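Local coordinates for glycosyl hydrolase family 2, TIM barrel domain protein (Faecalibacterium prausnitzii A2-165, PDB 6ED2) that probably hydrolyses beta-glucuronides, as a beta-glucuronidase of glycosyl hydrolase family 2, at residues F100-A103 with E104-G107; R122-N126 with G127-A131; H565-F568 with D569-F573; A513-H516 with H517-G521; P335-K338 with R339-L343. All blocks are in the same frame, centred on the assembly; numbering follows the deposited sequence.

Contact 1. Residues F100-A103 with E104-G107; sequences FVPA and EWSG
Pro-102 lays its ring over one face of the Trp-105 indole, and this apolar contact is the heart of the turn. Pro-102 CD stands 3.8 Å from the centroid of the six-membered ring of Trp-105, 21° off the ring normal, a CH-pi contact offset toward the rim. With CG of Trp-105 anti to its carbonyl carbon (chi1 -80°), the indole swings back along the chain to meet the proline. Val-101 adds CG1 at 4.2 Å from Trp-105 CE3, coming in obliquely. Two backbone bonds close the turn: Trp-105 N to Pro-102 O at 3.2 Å, and Ser-106 N to Ala-103 O at 3.1 Å. Among the polar side chains, Glu-104 is bent at chi2 so that OE2 passes 3.2 Å from Pro-102 CB; its carboxylate is engaged in a salt bridge with Arg-38 of the second subunit. Without the indole, as with an alanine here, the proline ring would probably lose its cover and a gap open toward Ile-40 and Leu-202. Successive i to i+3 bonds of this kind make a short 3-10 turn, here linking strands 92-101 and 109-114 of the family 2 sugar binding domain at a subunit interface.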
loop_
_atom_site.group_PDB
_atom_site.type_symbol
_atom_site.label_atom_id
_atom_site.label_comp_id
_atom_site.label_asym_id
_atom_site.label_seq_id
_atom_site.Cartn_x
_atom_site.Cartn_y
_atom_site.Cartn_z
ATOM N N PHE A 100 10.787 14.044 -44.719
ATOM C CA PHE A 100 11.395 14.824 -45.772
ATOM C C PHE A 100 12.486 13.991 -46.404
ATOM O O PHE A 100 13.301 13.393 -45.695
ATOM C CB PHE A 100 11.984 16.127 -45.233
ATOM C CG PHE A 100 12.423 17.069 -46.318
ATOM C CD1 PHE A 100 11.502 17.885 -46.954
ATOM C CD2 PHE A 100 13.750 17.105 -46.730
ATOM C CE1 PHE A 100 11.902 18.752 -47.961
ATOM C CE2 PHE A 100 14.158 17.965 -47.735
ATOM C CZ PHE A 100 13.237 18.794 -48.348
ATOM N N VAL A 101 12.514 13.971 -47.725
ATOM C CA VAL A 101 13.586 13.307 -48.457
ATOM C C VAL A 101 14.450 14.391 -49.087
ATOM O O VAL A 101 13.975 15.116 -49.966
ATOM C CB VAL A 101 13.040 12.346 -49.522
ATOM C CG1 VAL A 101 14.193 11.754 -50.320
ATOM C CG2 VAL A 101 12.198 11.254 -48.872
ATOM N N PRO A 102 15.705 14.533 -48.681
ATOM C CA PRO A 102 16.553 15.583 -49.255
ATOM C C PRO A 102 16.768 15.374 -50.745
ATOM O O PRO A 102 16.775 14.247 -51.248
ATOM C CB PRO A 102 17.868 15.442 -48.481
ATOM C CG PRO A 102 17.520 14.667 -47.242
ATOM C CD PRO A 102 16.374 13.779 -47.610
ATOM N N ALA A 103 16.951 16.488 -51.453
ATOM C CA ALA A 103 17.308 16.416 -52.865
ATOM C C ALA A 103 18.565 15.582 -53.075
ATOM O O ALA A 103 18.639 14.786 -54.015
ATOM C CB ALA A 103 17.514 17.823 -53.423
ATOM N N GLU A 104 19.562 15.755 -52.209
ATOM C CA GLU A 104 20.867 15.131 -52.308
ATOM C C GLU A 104 20.857 13.631 -51.941
ATOM O O GLU A 104 21.936 13.029 -51.878
ATOM C CB GLU A 104 21.871 15.882 -51.428
ATOM C CG GLU A 104 21.624 15.773 -49.925
ATOM C CD GLU A 104 20.749 16.902 -49.345
ATOM O OE1 GLU A 104 20.169 17.715 -50.118
ATOM O OE2 GLU A 104 20.653 16.958 -48.092
ATOM N N TRP A 105 19.688 13.038 -51.698
ATOM C CA TRP A 105 19.546 11.594 -51.601
ATOM C C TRP A 105 19.233 10.940 -52.943
ATOM O O TRP A 105 19.222 9.704 -53.024
ATOM C CB TRP A 105 18.456 11.244 -50.583
ATOM C CG TRP A 105 18.962 11.331 -49.192
ATOM C CD1 TRP A 105 20.128 11.903 -48.787
ATOM C CD2 TRP A 105 18.338 10.815 -48.015
ATOM N NE1 TRP A 105 20.272 11.772 -47.431
ATOM C CE2 TRP A 105 19.177 11.122 -46.931
ATOM C CE3 TRP A 105 17.147 10.118 -47.774
ATOM C CZ2 TRP A 105 18.874 10.750 -45.626
ATOM C CZ3 TRP A 105 16.845 9.759 -46.484
ATOM C CH2 TRP A 105 17.703 10.079 -45.422
ATOM N N SER A 106 18.973 11.732 -53.984
ATOM C CA SER A 106 18.735 11.201 -55.324
ATOM C C SER A 106 19.855 10.254 -55.735
ATOM O O SER A 106 21.037 10.564 -55.577
ATOM C CB SER A 106 18.633 12.356 -56.327
ATOM O OG SER A 106 17.771 12.027 -57.399
ATOM N N GLY A 107 19.482 9.084 -56.254
ATOM C CA GLY A 107 20.449 8.072 -56.614
ATOM C C GLY A 107 20.713 7.029 -55.546
ATOM O O GLY A 107 21.229 5.952 -55.863
#

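Contact 2. Residues R122-N126 with G127-A131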
loop_
_atom_site.group_PDB
_atom_site.type_symbol
_atom_site.label_atom_id
_atom_site.label_comp_id
_atom_site.label_asym_id
_atom_site.label_seq_id
_atom_site.Cartn_x
_atom_site.Cartn_y
_atom_site.Cartn_z
ATOM N N ARG A 122 0.155 -2.709 -43.022
ATOM C CA ARG A 122 0.205 -2.321 -44.427
ATOM C C ARG A 122 0.702 -0.883 -44.481
ATOM O O ARG A 122 0.101 0.009 -43.871
ATOM C CB ARG A 122 -1.166 -2.453 -45.096
ATOM C CG ARG A 122 -1.694 -3.888 -45.105
ATOM C CD ARG A 122 -3.114 -3.977 -45.597
ATOM N NE ARG A 122 -3.257 -3.465 -46.958
ATOM C CZ ARG A 122 -4.438 -3.259 -47.533
ATOM N NH1 ARG A 122 -5.557 -3.527 -46.857
ATOM N NH2 ARG A 122 -4.508 -2.789 -48.772
ATOM N N VAL A 123 1.802 -0.663 -45.189
ATOM C CA VAL A 123 2.471 0.629 -45.219
ATOM C C VAL A 123 2.199 1.305 -46.558
ATOM O O VAL A 123 2.372 0.695 -47.622
ATOM C CB VAL A 123 3.977 0.474 -44.965
ATOM C CG1 VAL A 123 4.696 1.817 -45.092
ATOM C CG2 VAL A 123 4.192 -0.145 -43.592
ATOM N N PHE A 124 1.775 2.563 -46.499
ATOM C CA PHE A 124 1.556 3.399 -47.667
ATOM C C PHE A 124 2.465 4.617 -47.586
ATOM O O PHE A 124 2.635 5.209 -46.514
ATOM C CB PHE A 124 0.096 3.854 -47.762
ATOM C CG PHE A 124 -0.891 2.725 -47.741
ATOM C CD1 PHE A 124 -1.460 2.267 -48.917
ATOM C CD2 PHE A 124 -1.261 2.119 -46.542
ATOM C CE1 PHE A 124 -2.376 1.222 -48.901
ATOM C CE2 PHE A 124 -2.168 1.067 -46.525
ATOM C CZ PHE A 124 -2.723 0.624 -47.708
ATOM N N VAL A 125 3.061 4.977 -48.717
ATOM C CA VAL A 125 3.788 6.227 -48.854
ATOM C C VAL A 125 3.138 7.016 -49.989
ATOM O O VAL A 125 2.975 6.499 -51.101
ATOM C CB VAL A 125 5.284 5.989 -49.091
ATOM C CG1 VAL A 125 5.975 7.262 -49.563
ATOM C CG2 VAL A 125 5.914 5.498 -47.802
ATOM N N ASN A 126 2.721 8.247 -49.690
ATOM C CA ASN A 126 1.972 9.073 -50.639
ATOM C C ASN A 126 0.812 8.297 -51.245
ATOM O O ASN A 126 0.569 8.346 -52.449
ATOM C CB ASN A 126 2.886 9.621 -51.735
ATOM C CG ASN A 126 4.032 10.436 -51.168
ATOM O OD1 ASN A 126 3.858 11.162 -50.178
ATOM N ND2 ASN A 126 5.219 10.297 -51.762
ATOM N N GLY A 127 0.102 7.552 -50.406
ATOM C CA GLY A 127 -1.076 6.847 -50.847
ATOM C C GLY A 127 -0.845 5.517 -51.541
ATOM O O GLY A 127 -1.827 4.833 -51.839
ATOM N N VAL A 128 0.397 5.107 -51.811
ATOM C CA VAL A 128 0.638 3.855 -52.518
ATOM C C VAL A 128 1.232 2.825 -51.558
ATOM O O VAL A 128 2.176 3.121 -50.808
ATOM C CB VAL A 128 1.507 4.053 -53.781
ATOM C CG1 VAL A 128 1.576 5.519 -54.205
ATOM C CG2 VAL A 128 2.882 3.455 -53.646
ATOM N N GLU A 129 0.659 1.612 -51.582
ATOM C CA GLU A 129 1.075 0.522 -50.702
ATOM C C GLU A 129 2.452 0.016 -51.095
ATOM O O GLU A 129 2.695 -0.291 -52.262
ATOM C CB GLU A 129 0.052 -0.617 -50.757
ATOM C CG GLU A 129 0.196 -1.655 -49.636
ATOM C CD GLU A 129 -1.079 -2.474 -49.410
ATOM O OE1 GLU A 129 -2.103 -2.205 -50.078
ATOM O OE2 GLU A 129 -1.060 -3.382 -48.551
ATOM N N VAL A 130 3.358 -0.079 -50.116
ATOM C CA VAL A 130 4.764 -0.368 -50.386
ATOM C C VAL A 130 5.295 -1.512 -49.527
ATOM O O VAL A 130 6.434 -1.959 -49.721
ATOM C CB VAL A 130 5.646 0.884 -50.166
ATOM C CG1 VAL A 130 5.432 1.910 -51.267
ATOM C CG2 VAL A 130 5.401 1.479 -48.787
ATOM N N ALA A 131 4.520 -1.966 -48.542
ATOM C CA ALA A 131 4.961 -3.114 -47.755
ATOM C C ALA A 131 3.781 -3.710 -47.005
ATOM O O ALA A 131 2.791 -3.027 -46.719
ATOM C CB ALA A 131 6.075 -2.767 -46.765
#
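Arg-122 grips Glu-129 side-on with two nitrogens, one to each carboxylate oxygen. Arg-122 NE reaches Glu-129 OE2 at 2.7 Å from above the carboxylate plane, while Arg-122 NH2 meets Glu-129 OE1 on its syn side, somewhat out of that plane, at 2.8 Å and almost straight (176°). Both oxygens lie close to the guanidinium plane, the two flat groups turned 31° apart. Beside this salt bridge Glu-129 sets CG over one face of the Phe-124 ring, with CB 3.6 Å from Phe-124 CE1. An extended chain with CG anti to the backbone N (chi1 -166°) carries the carboxylate past the ring to the arginine.

Behind these stands an antiparallel hairpin with a type I' turn from Val-125 to Val-128. Val-125 and Val-128 exchange two backbone bonds, and Val-123 O takes Val-130 N at 2.8 Å. Val-123 N bonds instead to Ala-131 O, at 3.0 Å; Val-130 and Ala-131 both face Val-123, a classic beta bulge. Further out, Gln-132 gives OE2 of Glu-129 a second partner, and Asn-154 holds the amide of Asn-126. Two charged bonds plus Gln-132 probably keep the carboxylate ionised and fix its rotation, pinning the strands together beyond their backbone bonds.

Contact 3. Residues H565-F568 with D569-F573; sequences HAVF and DHYDF
Val-567 and Tyr-571 leave the chain one turn apart on the same flank, in the C-terminal part of helix 554-570. Tyr-571 has CG anti to its carbonyl carbon (chi1 -63°), which brings the ring back beside the preceding turn: Tyr-571 CE2 comes to 4.1 Å from Val-567 CG1, and Tyr-571 CD2 approaches Val-567 O edge-on at 3.2 Å. The imidazole of His-570 follows another course, its CG anti to the backbone N (chi1 -172°), and carries CD2 over a face of the Tyr-571 ring, offset toward the rim.

Asp-569 folds its carboxylate back over the preceding turn, CG lying 3.1 Å from His-565 O. Only its backbone N bonds to that carbonyl, at 2.8 Å from His-565 O; the carboxylate oxygens, acceptors too, make no bond there and find their partner outside, in a salt bridge with Arg-618. That arginine is likely to lose its charged mate if an asparagine stood here, weakening the tie to helix 610-621.

Along the backbone the acceptor moves from four residues back to three. His-570 N has a weak bond to Ala-566 O and a firmer one to Val-567 O at 3.0 Å, and Tyr-571 N reaches Phe-568 O at 3.3 Å. The Tyr-571 hydroxyl, bonded to both His-516 and Asp-520, then fastens this part of the chain to a neighbouring helix.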
loop_
_atom_site.group_PDB
_atom_site.type_symbol
_atom_site.label_atom_id
_atom_site.label_comp_id
_atom_site.label_asym_id
_atom_site.label_seq_id
_atom_site.Cartn_x
_atom_site.Cartn_y
_atom_site.Cartn_z
ATOM N N HIS A 565 14.142 -23.886 -4.526
ATOM C CA HIS A 565 15.573 -23.962 -4.803
ATOM C C HIS A 565 16.194 -25.207 -4.186
ATOM O O HIS A 565 17.159 -25.751 -4.734
ATOM C CB HIS A 565 16.281 -22.698 -4.298
ATOM C CG HIS A 565 15.915 -21.463 -5.064
ATOM N ND1 HIS A 565 15.876 -20.212 -4.492
ATOM C CD2 HIS A 565 15.558 -21.294 -6.360
ATOM C CE1 HIS A 565 15.519 -19.325 -5.403
ATOM N NE2 HIS A 565 15.317 -19.957 -6.546
ATOM N N ALA A 566 15.661 -25.666 -3.051
ATOM C CA ALA A 566 16.137 -26.915 -2.471
ATOM C C ALA A 566 15.870 -28.084 -3.411
ATOM O O ALA A 566 16.716 -28.970 -3.564
ATOM C CB ALA A 566 15.493 -27.147 -1.105
ATOM N N VAL A 567 14.712 -28.090 -4.073
ATOM C CA VAL A 567 14.474 -29.077 -5.121
ATOM C C VAL A 567 15.502 -28.924 -6.239
ATOM O O VAL A 567 16.184 -29.895 -6.598
ATOM C CB VAL A 567 13.036 -28.971 -5.652
ATOM C CG1 VAL A 567 12.832 -29.975 -6.766
ATOM C CG2 VAL A 567 12.033 -29.209 -4.511
ATOM N N PHE A 568 15.643 -27.698 -6.790
ATOM C CA PHE A 568 16.618 -27.454 -7.857
ATOM C C PHE A 568 17.967 -28.022 -7.471
ATOM O O PHE A 568 18.613 -28.737 -8.247
ATOM C CB PHE A 568 16.820 -25.950 -8.137
ATOM C CG PHE A 568 15.642 -25.229 -8.764
ATOM C CD1 PHE A 568 14.432 -25.860 -9.005
ATOM C CD2 PHE A 568 15.764 -23.879 -9.081
ATOM C CE1 PHE A 568 13.376 -25.177 -9.572
ATOM C CE2 PHE A 568 14.706 -23.175 -9.642
ATOM C CZ PHE A 568 13.505 -23.821 -9.890
ATOM N N ASP A 569 18.422 -27.674 -6.266
ATOM C CA ASP A 569 19.785 -27.957 -5.851
ATOM C C ASP A 569 20.015 -29.445 -5.633
ATOM O O ASP A 569 21.166 -29.889 -5.610
ATOM C CB ASP A 569 20.110 -27.155 -4.586
ATOM C CG ASP A 569 20.210 -25.639 -4.863
ATOM O OD1 ASP A 569 20.301 -25.264 -6.059
ATOM O OD2 ASP A 569 20.214 -24.831 -3.891
ATOM N N HIS A 570 18.942 -30.219 -5.504
ATOM C CA HIS A 570 19.055 -31.654 -5.295
ATOM C C HIS A 570 19.544 -32.410 -6.532
ATOM O O HIS A 570 20.121 -33.487 -6.378
ATOM C CB HIS A 570 17.699 -32.208 -4.858
ATOM C CG HIS A 570 17.745 -33.639 -4.436
ATOM N ND1 HIS A 570 18.422 -34.061 -3.312
ATOM C CD2 HIS A 570 17.217 -34.753 -4.999
ATOM C CE1 HIS A 570 18.297 -35.372 -3.194
ATOM N NE2 HIS A 570 17.571 -35.816 -4.205
ATOM N N TYR A 571 19.343 -31.882 -7.743
ATOM C CA TYR A 571 19.528 -32.644 -8.981
ATOM C C TYR A 571 20.694 -32.084 -9.786
ATOM O O TYR A 571 20.688 -30.905 -10.154
ATOM C CB TYR A 571 18.247 -32.625 -9.820
ATOM C CG TYR A 571 17.078 -33.297 -9.143
ATOM C CD1 TYR A 571 16.865 -34.672 -9.282
ATOM C CD2 TYR A 571 16.194 -32.571 -8.344
ATOM C CE1 TYR A 571 15.800 -35.299 -8.650
ATOM C CE2 TYR A 571 15.120 -33.190 -7.708
ATOM C CZ TYR A 571 14.930 -34.556 -7.867
ATOM O OH TYR A 571 13.866 -35.178 -7.247
ATOM N N ASP A 572 21.678 -32.936 -10.089
ATOM C CA ASP A 572 22.881 -32.487 -10.783
ATOM C C ASP A 572 22.583 -31.991 -12.195
ATOM O O ASP A 572 23.370 -31.217 -12.752
ATOM C CB ASP A 572 23.932 -33.619 -10.820
ATOM C CG ASP A 572 23.678 -34.656 -11.956
ATOM O OD1 ASP A 572 22.562 -35.245 -12.035
ATOM O OD2 ASP A 572 24.606 -34.888 -12.780
ATOM N N PHE A 573 21.464 -32.407 -12.781
ATOM C CA PHE A 573 21.159 -32.010 -14.148
ATOM C C PHE A 573 20.479 -30.646 -14.239
ATOM O O PHE A 573 20.367 -30.110 -15.348
ATOM C CB PHE A 573 20.296 -33.072 -14.840
ATOM C CG PHE A 573 19.028 -33.440 -14.094
ATOM C CD1 PHE A 573 17.904 -32.621 -14.136
ATOM C CD2 PHE A 573 18.954 -34.627 -13.372
ATOM C CE1 PHE A 573 16.737 -32.963 -13.476
ATOM C CE2 PHE A 573 17.791 -34.974 -12.697
ATOM C CZ PHE A 573 16.678 -34.145 -12.752
#

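Contact 4. Residues A513-H516 with H517-G521; sequences AAFH and HEMDG
Phe-515 and Met-519, four residues apart, extend together from one flank of helix 508-525. The thioether comes to the ring obliquely, neither stacked on it nor in its plane: SD of Met-519 is 4.9 Å from the centroid of Phe-515, 68° off the ring normal, and 3.7 Å from CE1 of Phe-515. This is a Met-aromatic contact in which CG of Met-519 shares the touching, lying 3.7 Å from the same CE1 of Phe-515. Phe-515 throws its CG anti to the backbone N (chi1 -165°), and Met-519, bent at both chi2 and chi3, curls its sulfur in beside it.

On another flank, Asp-520 turns its carboxylate toward the preceding turn, with CG 3.1 Å from His-516 O. Two acceptors meet there without bonding; the carbonyl is taken up by the backbone amide, Asp-520 N standing 3.0 Å from His-516 O. The polar ends of both side chains are directed to Tyr-571. Glu-518 stretches out on a third side to Tyr-498 and Arg-496.

Regular four-residue backbone bonds, such as Met-519 N to Phe-515 O at 2.9 Å, set the side chains one turn apart. Phe-515 stacks on Tyr-498 and packs against Val-567 and Phe-568 of helix 554-570, while Met-519 reaches Leu-531 and Phe-533, so the helix is bedded between strand 531-535, which follows it in the chain, and helix 554-570.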
loop_
_atom_site.group_PDB
_atom_site.type_symbol
_atom_site.label_atom_id
_atom_site.label_comp_id
_atom_site.label_asym_id
_atom_site.label_seq_id
_atom_site.Cartn_x
_atom_site.Cartn_y
_atom_site.Cartn_z
ATOM N N ALA A 513 7.035 -32.778 -2.333
ATOM C CA ALA A 513 7.141 -34.198 -2.682
ATOM C C ALA A 513 6.608 -34.468 -4.087
ATOM O O ALA A 513 7.170 -35.287 -4.821
ATOM C CB ALA A 513 6.402 -35.067 -1.654
ATOM N N ALA A 514 5.520 -33.801 -4.479
ATOM C CA ALA A 514 5.048 -33.948 -5.851
ATOM C C ALA A 514 6.099 -33.448 -6.831
ATOM O O ALA A 514 6.264 -34.002 -7.921
ATOM C CB ALA A 514 3.727 -33.194 -6.048
ATOM N N PHE A 515 6.812 -32.391 -6.456
ATOM C CA PHE A 515 7.828 -31.819 -7.325
ATOM C C PHE A 515 8.990 -32.796 -7.495
ATOM O O PHE A 515 9.393 -33.102 -8.622
ATOM C CB PHE A 515 8.263 -30.479 -6.725
ATOM C CG PHE A 515 9.033 -29.571 -7.649
ATOM C CD1 PHE A 515 9.376 -29.946 -8.935
ATOM C CD2 PHE A 515 9.431 -28.310 -7.196
ATOM C CE1 PHE A 515 10.118 -29.085 -9.757
ATOM C CE2 PHE A 515 10.158 -27.449 -8.009
ATOM C CZ PHE A 515 10.513 -27.843 -9.291
ATOM N N HIS A 516 9.513 -33.321 -6.381
ATOM C CA HIS A 516 10.538 -34.362 -6.437
ATOM C C HIS A 516 10.073 -35.560 -7.250
ATOM O O HIS A 516 10.863 -36.163 -7.985
ATOM C CB HIS A 516 10.900 -34.817 -5.032
ATOM C CG HIS A 516 11.949 -33.981 -4.385
ATOM N ND1 HIS A 516 13.235 -33.892 -4.874
ATOM C CD2 HIS A 516 11.908 -33.197 -3.283
ATOM C CE1 HIS A 516 13.944 -33.094 -4.095
ATOM N NE2 HIS A 516 13.164 -32.661 -3.121
ATOM N N HIS A 517 8.797 -35.921 -7.129
ATOM C CA HIS A 517 8.276 -37.039 -7.902
ATOM C C HIS A 517 8.433 -36.785 -9.398
ATOM O O HIS A 517 8.965 -37.628 -10.124
ATOM C CB HIS A 517 6.812 -37.300 -7.539
ATOM C CG HIS A 517 6.196 -38.423 -8.315
ATOM N ND1 HIS A 517 6.462 -39.752 -8.046
ATOM C CD2 HIS A 517 5.356 -38.417 -9.377
ATOM C CE1 HIS A 517 5.791 -40.513 -8.892
ATOM N NE2 HIS A 517 5.113 -39.727 -9.710
ATOM N N GLU A 518 8.006 -35.612 -9.877
ATOM C CA GLU A 518 8.144 -35.325 -11.307
ATOM C C GLU A 518 9.609 -35.221 -11.719
ATOM O O GLU A 518 9.985 -35.678 -12.803
ATOM C CB GLU A 518 7.397 -34.041 -11.696
ATOM C CG GLU A 518 7.238 -33.902 -13.224
ATOM C CD GLU A 518 6.728 -32.533 -13.696
ATOM O OE1 GLU A 518 6.050 -31.836 -12.911
ATOM O OE2 GLU A 518 6.992 -32.166 -14.872
ATOM N N MET A 519 10.451 -34.623 -10.877
ATOM C CA MET A 519 11.856 -34.497 -11.243
ATOM C C MET A 519 12.516 -35.862 -11.398
ATOM O O MET A 519 13.396 -36.027 -12.254
ATOM C CB MET A 519 12.607 -33.653 -10.209
ATOM C CG MET A 519 12.169 -32.189 -10.179
ATOM S SD MET A 519 12.060 -31.462 -11.836
ATOM C CE MET A 519 13.788 -31.274 -12.203
ATOM N N ASP A 520 12.115 -36.851 -10.586
ATOM C CA ASP A 520 12.642 -38.201 -10.780
ATOM C C ASP A 520 12.281 -38.731 -12.162
ATOM O O ASP A 520 13.078 -39.447 -12.770
ATOM C CB ASP A 520 12.128 -39.156 -9.696
ATOM C CG ASP A 520 12.578 -38.754 -8.280
ATOM O OD1 ASP A 520 13.651 -38.113 -8.120
ATOM O OD2 ASP A 520 11.849 -39.091 -7.314
ATOM N N GLY A 521 11.094 -38.379 -12.669
ATOM C CA GLY A 521 10.748 -38.706 -14.045
ATOM C C GLY A 521 11.650 -38.022 -15.060
ATOM O O GLY A 521 12.154 -38.665 -15.987
#

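Contact 5. Residues P335-K338 with R339-L343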
loop_
_atom_site.group_PDB
_atom_site.type_symbol
_atom_site.label_atom_id
_atom_site.label_comp_id
_atom_site.label_asym_id
_atom_site.label_seq_id
_atom_site.Cartn_x
_atom_site.Cartn_y
_atom_site.Cartn_z
ATOM N N PRO A 335 15.830 4.502 -20.994
ATOM C CA PRO A 335 16.072 4.648 -19.546
ATOM C C PRO A 335 15.615 3.435 -18.757
ATOM O O PRO A 335 16.353 2.960 -17.883
ATOM C CB PRO A 335 15.289 5.924 -19.185
ATOM C CG PRO A 335 15.369 6.739 -20.460
ATOM C CD PRO A 335 15.145 5.683 -21.549
ATOM N N THR A 336 14.427 2.897 -19.063
ATOM C CA THR A 336 13.983 1.671 -18.395
ATOM C C THR A 336 14.940 0.516 -18.673
ATOM O O THR A 336 15.248 -0.274 -17.769
ATOM C CB THR A 336 12.571 1.292 -18.842
ATOM O OG1 THR A 336 11.685 2.396 -18.649
ATOM C CG2 THR A 336 12.076 0.101 -18.042
ATOM N N VAL A 337 15.433 0.415 -19.918
ATOM C CA VAL A 337 16.360 -0.659 -20.273
ATOM C C VAL A 337 17.644 -0.555 -19.456
ATOM O O VAL A 337 18.139 -1.555 -18.911
ATOM C CB VAL A 337 16.648 -0.644 -21.786
ATOM C CG1 VAL A 337 17.731 -1.653 -22.124
ATOM C CG2 VAL A 337 15.361 -0.947 -22.585
ATOM N N LYS A 338 18.204 0.657 -19.356
ATOM C CA LYS A 338 19.411 0.849 -18.556
ATOM C C LYS A 338 19.160 0.468 -17.104
ATOM O O LYS A 338 19.934 -0.280 -16.500
ATOM C CB LYS A 338 19.883 2.302 -18.657
ATOM C CG LYS A 338 21.078 2.651 -17.760
ATOM C CD LYS A 338 22.369 2.082 -18.322
ATOM C CE LYS A 338 23.486 2.156 -17.321
ATOM N NZ LYS A 338 24.731 1.567 -17.847
ATOM N N ARG A 339 18.074 0.976 -16.526
ATOM C CA ARG A 339 17.742 0.643 -15.144
ATOM C C ARG A 339 17.583 -0.867 -14.964
ATOM O O ARG A 339 18.058 -1.435 -13.973
ATOM C CB ARG A 339 16.465 1.387 -14.736
ATOM C CG ARG A 339 15.859 0.958 -13.409
ATOM C CD ARG A 339 16.670 1.448 -12.220
ATOM N NE ARG A 339 15.948 1.192 -10.973
ATOM C CZ ARG A 339 16.452 1.390 -9.759
ATOM N NH1 ARG A 339 17.689 1.846 -9.621
ATOM N NH2 ARG A 339 15.720 1.130 -8.682
ATOM N N ASP A 340 16.936 -1.538 -15.921
ATOM C CA ASP A 340 16.723 -2.985 -15.786
ATOM C C ASP A 340 18.054 -3.737 -15.755
ATOM O O ASP A 340 18.258 -4.625 -14.914
ATOM C CB ASP A 340 15.821 -3.502 -16.916
ATOM C CG ASP A 340 14.362 -3.031 -16.779
ATOM O OD1 ASP A 340 14.038 -2.337 -15.785
ATOM O OD2 ASP A 340 13.526 -3.345 -17.661
ATOM N N PHE A 341 18.995 -3.361 -16.625
ATOM C CA PHE A 341 20.315 -3.981 -16.571
ATOM C C PHE A 341 21.057 -3.641 -15.276
ATOM O O PHE A 341 21.718 -4.517 -14.692
ATOM C CB PHE A 341 21.120 -3.598 -17.812
ATOM C CG PHE A 341 20.807 -4.477 -19.004
ATOM C CD1 PHE A 341 21.545 -5.641 -19.244
ATOM C CD2 PHE A 341 19.743 -4.176 -19.847
ATOM C CE1 PHE A 341 21.249 -6.464 -20.326
ATOM C CE2 PHE A 341 19.438 -4.994 -20.934
ATOM C CZ PHE A 341 20.192 -6.141 -21.174
ATOM N N GLU A 342 20.964 -2.390 -14.802
ATOM C CA GLU A 342 21.568 -2.068 -13.511
ATOM C C GLU A 342 20.993 -2.954 -12.401
ATOM O O GLU A 342 21.730 -3.410 -11.518
ATOM C CB GLU A 342 21.379 -0.581 -13.177
ATOM C CG GLU A 342 22.168 0.370 -14.090
ATOM C CD GLU A 342 23.650 -0.000 -14.194
ATOM O OE1 GLU A 342 24.399 0.238 -13.215
ATOM O OE2 GLU A 342 24.060 -0.555 -15.247
ATOM N N LEU A 343 19.683 -3.203 -12.435
ATOM C CA LEU A 343 19.054 -4.106 -11.471
ATOM C C LEU A 343 19.505 -5.555 -11.670
ATOM O O LEU A 343 19.766 -6.271 -10.697
ATOM C CB LEU A 343 17.532 -4.020 -11.588
ATOM C CG LEU A 343 16.869 -2.707 -11.158
ATOM C CD1 LEU A 343 15.390 -2.727 -11.505
ATOM C CD2 LEU A 343 17.080 -2.482 -9.660
HETATM O O HOH W 1 23.962 -0.942 -18.172
HETATM O O HOH W 2 26.383 1.442 -15.579
#
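Lys-338 and Glu-342 meet in a long, weak salt bridge, Lys-338 NZ to Glu-342 OE2 at 3.4 Å, and two waters strengthen the link. Each accepts from Lys-338 NZ and donates to Glu-342 OE2: the first lies 2.6 Å from that NZ and 3.0 Å from that OE2, while the second makes a weak bond to the carboxylate. Ser-70 O of the second subunit also takes the ammonium, and Lys-345 gives Glu-342 another cation.

The backbone acceptors are met in sequence, Pro-335 O by Arg-339 N at 3.0 Å, Thr-336 O by Asp-340 N at 2.8 Å, Val-337 O by Phe-341 N and Lys-338 O by Glu-342 N. This is regular alpha-helix, the connection between strands 312-320 and 351-353 in a beta-alpha-beta crossover of the TIM barrel. Asp-340, with CG anti to its carbonyl carbon (chi1 -70°), sets its carboxylate alongside Thr-336, whose OG1 pairs with Asp-333. Arg-321 and Arg-606 bind its two oxygens, which probably keeps it charged although buried. Arg-339 NH2 gives to Arg-606 O and to Leu-547 O of the third subunit, and Leu-343 CD2 covers a face of its guanidinium. Val-337 CG1 rests 3.9 Å from Phe-341 CE2, whose ring edge also faces Val-337 O.

How the contacts relate
All five contacts are local and follow in series, with none nested or crossed. Contact 1 closes the turn after strand 92-101, and contact 2 closes the hairpin of strands 120-125 and 128-134; both reach the same sheet of the sugar binding domain, with centres about 19 Å apart. After the intervening beta domain the chain enters the TIM barrel domain, where contacts 5, 4 and 3 are successive turns of helices and close no loop: contact 5 on helix 334-347, contact 4 on helix 508-525, and contact 3 in the C-terminal part of helix 554-570. Contacts 4 and 3 touch, with centres about 11 Å apart, and tie adjacent barrel helices together. Contacts 1 and 5, in different domains, both meet the second subunit.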